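Local coordinates for 6-phosphogluconate dehydrogenase, NAD-binding (Mycolicibacterium smegmatis MC2 155, PDB 6SMT), which binds NADPH and acts as an S-enantioselective imine reductase, at residues L25-H34 / R153-Q161. Residues are numbered along the deposited sequence; the frame is centred on the assembly and turned at random.
Sequences LSRALLDAGH and RGVLDTLGQ
Leu159 reaches across to Leu25, Ala28 and Leu29, joining two parts of the Rossmann-type NADPH-binding domain: helix 20-31, which follows the first strand, and segment 153-161, which carries the chain on from helix 146-156. This is the tight, buried part. One methyl, CD2 of Leu159, does most of the touching: it lies 4.0 Å from CB of Ala28 and 3.9 Å from CD2 of Leu29, and it also meets CD2 of Leu25, whose side chain crosses that of Leu159 at about a right angle. Leu25 in turn leans on Asn73, an NADPH-binding residue, while Leu29 and Val155 both rest on Val13 of strand 12-16.

Toward solvent the contact passes to Ala32, His34 and Thr158, which are more exposed but meet just as closely. Helix 20-31 ends in a Schellman motif at Gly33, and the side chains of His34, just beyond it, and Thr158 approach from opposite directions. The His34 ring has CB of Ala32 over one face and CG2 of Val155 over the other, both offset toward the rim; NE2 lies 3.4 Å from Thr158 CG2, which also touches Ala32 CB at 3.6 Å. With chi1 at 68°, Thr158 turns its hydroxyl back on the turn before it, where OG1 donates to Val155 O at 2.9 Å, nearly in line with the carbonyl (169°).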
ATOM      1  N   LEU B  25       6.050 -14.705 -20.285  1.00 13.60           N
ATOM      2  CA  LEU B  25       6.903 -15.874 -19.966  1.00 13.23           C
ATOM      3  C   LEU B  25       7.499 -16.412 -21.275  1.00 13.91           C
ATOM      4  O   LEU B  25       8.678 -16.687 -21.321  1.00 14.67           O
ATOM      5  CB  LEU B  25       6.111 -16.924 -19.217  1.00 13.36           C
ATOM      6  CG  LEU B  25       5.625 -16.588 -17.809  1.00 13.80           C
ATOM      7  CD1 LEU B  25       4.668 -17.653 -17.334  1.00 14.92           C
ATOM      8  CD2 LEU B  25       6.763 -16.453 -16.834  1.00 14.45           C
ATOM      9  N   SER B  26       6.624 -16.641 -22.244  1.00 14.25           N
ATOM     10  CA  SER B  26       7.048 -17.238 -23.534  1.00 14.10           C
ATOM     11  C   SER B  26       8.065 -16.355 -24.237  1.00 15.68           C
ATOM     12  O   SER B  26       9.092 -16.885 -24.713  1.00 16.43           O
ATOM     13  CB  SER B  26       5.852 -17.443 -24.406  1.00 14.80           C
ATOM     14  OG  SER B  26       4.908 -18.346 -23.878  1.00 15.31           O
ATOM     15  N   ARG B  27       7.869 -15.044 -24.234  1.00 15.13           N
ATOM     16  CA  ARG B  27       8.867 -14.137 -24.854  1.00 16.05           C
ATOM     17  C   ARG B  27      10.174 -14.225 -24.123  1.00 16.65           C
ATOM     18  O   ARG B  27      11.248 -14.231 -24.737  1.00 16.86           O
ATOM     19  CB  ARG B  27       8.411 -12.683 -24.861  1.00 17.48           C
ATOM     20  CG  ARG B  27       7.275 -12.414 -25.830  1.00 18.54           C
ATOM     21  CD  ARG B  27       7.046 -10.892 -25.941  1.00 20.72           C
ATOM     22  NE  ARG B  27       6.791 -10.161 -24.690  1.00 22.32           N
ATOM     23  CZ  ARG B  27       5.575 -10.020 -24.131  1.00 21.53           C
ATOM     24  NH1 ARG B  27       4.533 -10.617 -24.666  1.00 22.50           N
ATOM     25  NH2 ARG B  27       5.476  -9.419 -22.977  1.00 21.69           N
ATOM     26  N   ALA B  28      10.176 -14.264 -22.801  1.00 14.84           N
ATOM     27  CA  ALA B  28      11.451 -14.294 -22.069  1.00 14.50           C
ATOM     28  C   ALA B  28      12.172 -15.610 -22.374  1.00 15.56           C
ATOM     29  O   ALA B  28      13.452 -15.592 -22.461  1.00 17.21           O
ATOM     30  CB  ALA B  28      11.205 -14.135 -20.579  1.00 15.48           C
ATOM     31  N   LEU B  29      11.482 -16.747 -22.419  1.00 14.69           N
ATOM     32  CA  LEU B  29      12.108 -18.046 -22.659  1.00 15.31           C
ATOM     33  C   LEU B  29      12.630 -18.050 -24.108  1.00 16.13           C
ATOM     34  O   LEU B  29      13.772 -18.557 -24.312  1.00 17.10           O
ATOM     35  CB  LEU B  29      11.103 -19.159 -22.437  1.00 15.25           C
ATOM     36  CG  LEU B  29      10.643 -19.296 -20.983  1.00 15.66           C
ATOM     37  CD1 LEU B  29       9.368 -20.107 -20.951  1.00 16.71           C
ATOM     38  CD2 LEU B  29      11.766 -19.855 -20.103  1.00 17.49           C
ATOM     39  N   LEU B  30      11.892 -17.465 -25.037  1.00 14.82           N
ATOM     40  CA  LEU B  30      12.407 -17.418 -26.432  1.00 15.96           C
ATOM     41  C   LEU B  30      13.614 -16.511 -26.507  1.00 17.82           C
ATOM     42  O   LEU B  30      14.610 -16.854 -27.250  1.00 17.45           O
ATOM     43  CB  LEU B  30      11.318 -16.917 -27.368  1.00 16.36           C
ATOM     44  CG  LEU B  30      10.211 -17.889 -27.703  1.00 16.62           C
ATOM     45  CD1 LEU B  30       9.052 -17.106 -28.348  1.00 18.96           C
ATOM     46  CD2 LEU B  30      10.690 -18.968 -28.653  1.00 17.58           C
ATOM     47  N   ASP B  31      13.577 -15.390 -25.824  1.00 17.41           N
ATOM     48  CA  ASP B  31      14.706 -14.454 -25.899  1.00 18.11           C
ATOM     49  C   ASP B  31      15.944 -15.100 -25.309  1.00 19.21           C
ATOM     50  O   ASP B  31      17.050 -14.714 -25.830  1.00 23.75           O
ATOM     51  CB  ASP B  31      14.370 -13.206 -25.110  1.00 20.30           C
ATOM     52  CG  ASP B  31      13.374 -12.291 -25.691  1.00 21.97           C
ATOM     53  OD1 ASP B  31      12.988 -12.431 -26.882  1.00 25.19           O
ATOM     54  OD2 ASP B  31      12.953 -11.326 -24.931  1.00 23.57           O
ATOM     55  N   ALA B  32      15.857 -16.073 -24.406  1.00 18.55           N
ATOM     56  CA  ALA B  32      16.967 -16.802 -23.725  1.00 19.74           C
ATOM     57  C   ALA B  32      17.529 -17.889 -24.650  1.00 21.97           C
ATOM     58  O   ALA B  32      18.462 -18.623 -24.217  1.00 24.10           O
ATOM     59  CB  ALA B  32      16.547 -17.393 -22.405  1.00 21.49           C
ATOM     60  N   GLY B  33      16.850 -18.149 -25.755  1.00 19.04           N
ATOM     61  CA  GLY B  33      17.288 -19.246 -26.680  1.00 20.31           C
ATOM     62  C   GLY B  33      16.718 -20.605 -26.436  1.00 20.82           C
ATOM     63  O   GLY B  33      17.203 -21.664 -26.947  1.00 21.51           O
ATOM     64  N   HIS B  34      15.706 -20.729 -25.584  1.00 18.71           N
ATOM     65  CA  HIS B  34      15.107 -22.026 -25.343  1.00 18.75           C
ATOM     66  C   HIS B  34      14.216 -22.427 -26.507  1.00 19.39           C
ATOM     67  O   HIS B  34      13.749 -21.584 -27.268  1.00 18.86           O
ATOM     68  CB  HIS B  34      14.294 -22.005 -24.012  1.00 20.72           C
ATOM     69  CG  HIS B  34      15.118 -21.590 -22.840  1.00 24.62           C
ATOM     70  ND1 HIS B  34      16.463 -21.820 -22.690  1.00 30.78           N
ATOM     71  CD2 HIS B  34      14.763 -20.868 -21.750  1.00 27.62           C
ATOM     72  CE1 HIS B  34      16.855 -21.339 -21.500  1.00 28.54           C
ATOM     73  NE2 HIS B  34      15.853 -20.733 -20.961  1.00 29.88           N
ATOM     74  N   ARG B 153      16.313 -24.866 -12.279  1.00 20.81           N
ATOM     75  CA  ARG B 153      16.649 -23.472 -11.870  1.00 24.81           C
ATOM     76  C   ARG B 153      17.371 -22.805 -13.020  1.00 22.91           C
ATOM     77  O   ARG B 153      17.145 -21.617 -13.176  1.00 23.11           O
ATOM     78  CB  ARG B 153      17.572 -23.540 -10.627  1.00 30.02           C
ATOM     79  CG  ARG B 153      17.927 -22.183 -10.049  1.00 39.10           C
ATOM     80  CD  ARG B 153      19.005 -22.247  -8.989  1.00 43.07           C
ATOM     81  NE  ARG B 153      18.676 -21.299  -7.927  1.00 45.32           N
ATOM     82  CZ  ARG B 153      18.563 -19.982  -8.095  1.00 50.88           C
ATOM     83  NH1 ARG B 153      18.828 -19.428  -9.255  1.00 55.50           N
ATOM     84  NH2 ARG B 153      18.203 -19.202  -7.083  1.00 60.50           N
ATOM     85  N   GLY B 154      18.161 -23.506 -13.820  1.00 26.01           N
ATOM     86  CA  GLY B 154      18.938 -22.887 -14.913  1.00 25.67           C
ATOM     87  C   GLY B 154      18.036 -22.357 -16.020  1.00 25.90           C
ATOM     88  O   GLY B 154      18.266 -21.248 -16.515  1.00 26.68           O
ATOM     89  N   VAL B 155      16.998 -23.064 -16.393  1.00 22.49           N
ATOM     90  CA  VAL B 155      15.946 -22.546 -17.306  1.00 23.11           C
ATOM     91  C   VAL B 155      15.193 -21.438 -16.586  1.00 22.17           C
ATOM     92  O   VAL B 155      14.938 -20.360 -17.140  1.00 23.81           O
ATOM     93  CB  VAL B 155      15.056 -23.682 -17.789  1.00 27.19           C
ATOM     94  CG1 VAL B 155      13.753 -23.195 -18.371  1.00 28.26           C
ATOM     95  CG2 VAL B 155      15.871 -24.513 -18.757  1.00 35.47           C
ATOM     96  N   LEU B 156      14.757 -21.687 -15.358  1.00 19.72           N
ATOM     97  CA  LEU B 156      13.826 -20.743 -14.691  1.00 18.98           C
ATOM     98  C   LEU B 156      14.555 -19.408 -14.468  1.00 19.58           C
ATOM     99  O   LEU B 156      13.888 -18.384 -14.350  1.00 18.14           O
ATOM    100  CB  LEU B 156      13.363 -21.381 -13.378  1.00 18.95           C
ATOM    101  CG  LEU B 156      12.402 -22.581 -13.505  1.00 20.43           C
ATOM    102  CD1 LEU B 156      12.220 -23.291 -12.213  1.00 21.65           C
ATOM    103  CD2 LEU B 156      11.078 -22.222 -14.118  1.00 20.65           C
ATOM    104  N   ASP B 157      15.857 -19.418 -14.201  1.00 19.54           N
ATOM    105  CA  ASP B 157      16.582 -18.164 -13.869  1.00 20.40           C
ATOM    106  C   ASP B 157      16.491 -17.134 -14.985  1.00 19.60           C
ATOM    107  O   ASP B 157      16.650 -15.966 -14.663  1.00 20.28           O
ATOM    108  CB  ASP B 157      18.076 -18.448 -13.714  1.00 23.15           C
ATOM    109  CG  ASP B 157      18.525 -18.887 -12.339  1.00 33.02           C
ATOM    110  OD1 ASP B 157      17.843 -18.510 -11.346  1.00 37.83           O
ATOM    111  OD2 ASP B 157      19.537 -19.636 -12.264  1.00 38.66           O
ATOM    112  N   THR B 158      16.121 -17.540 -16.216  1.00 20.20           N
ATOM    113  CA  THR B 158      15.945 -16.575 -17.300  1.00 21.89           C
ATOM    114  C   THR B 158      14.670 -15.745 -17.057  1.00 21.45           C
ATOM    115  O   THR B 158      14.549 -14.694 -17.665  1.00 25.42           O
ATOM    116  CB  THR B 158      15.880 -17.261 -18.676  1.00 28.59           C
ATOM    117  OG1 THR B 158      14.711 -18.041 -18.827  1.00 31.50           O
ATOM    118  CG2 THR B 158      17.000 -18.237 -18.909  1.00 29.79           C
ATOM    119  N   LEU B 159      13.785 -16.153 -16.144  1.00 17.62           N
ATOM    120  CA  LEU B 159      12.513 -15.396 -15.989  1.00 17.26           C
ATOM    121  C   LEU B 159      12.649 -14.280 -14.963  1.00 16.65           C
ATOM    122  O   LEU B 159      11.872 -13.300 -15.002  1.00 16.40           O
ATOM    123  CB  LEU B 159      11.454 -16.378 -15.520  1.00 16.93           C
ATOM    124  CG  LEU B 159      11.119 -17.538 -16.446  1.00 17.34           C
ATOM    125  CD1 LEU B 159      10.186 -18.474 -15.751  1.00 19.37           C
ATOM    126  CD2 LEU B 159      10.633 -16.927 -17.784  1.00 18.90           C
ATOM    127  N   GLY B 160      13.590 -14.410 -14.032  1.00 15.82           N
ATOM    128  CA  GLY B 160      13.614 -13.478 -12.895  1.00 16.32           C
ATOM    129  C   GLY B 160      14.406 -14.014 -11.723  1.00 15.42           C
ATOM    130  O   GLY B 160      15.067 -15.047 -11.843  1.00 15.85           O
ATOM    131  N   GLN B 161      14.422 -13.305 -10.633  1.00 15.66           N
ATOM    132  CA  GLN B 161      14.979 -13.772  -9.376  1.00 15.86           C
ATOM    133  C   GLN B 161      14.057 -14.820  -8.766  1.00 15.58           C
ATOM    134  O   GLN B 161      12.821 -14.637  -8.825  1.00 17.34           O
ATOM    135  CB  GLN B 161      15.172 -12.640  -8.359  1.00 17.83           C
ATOM    136  CG  GLN B 161      16.079 -11.567  -8.942  1.00 22.68           C
ATOM    137  CD  GLN B 161      16.740 -10.692  -7.917  1.00 30.03           C
ATOM    138  OE1 GLN B 161      17.404 -11.201  -6.999  1.00 34.63           O
ATOM    139  NE2 GLN B 161      16.649  -9.394  -8.153  1.00 29.25           N
TER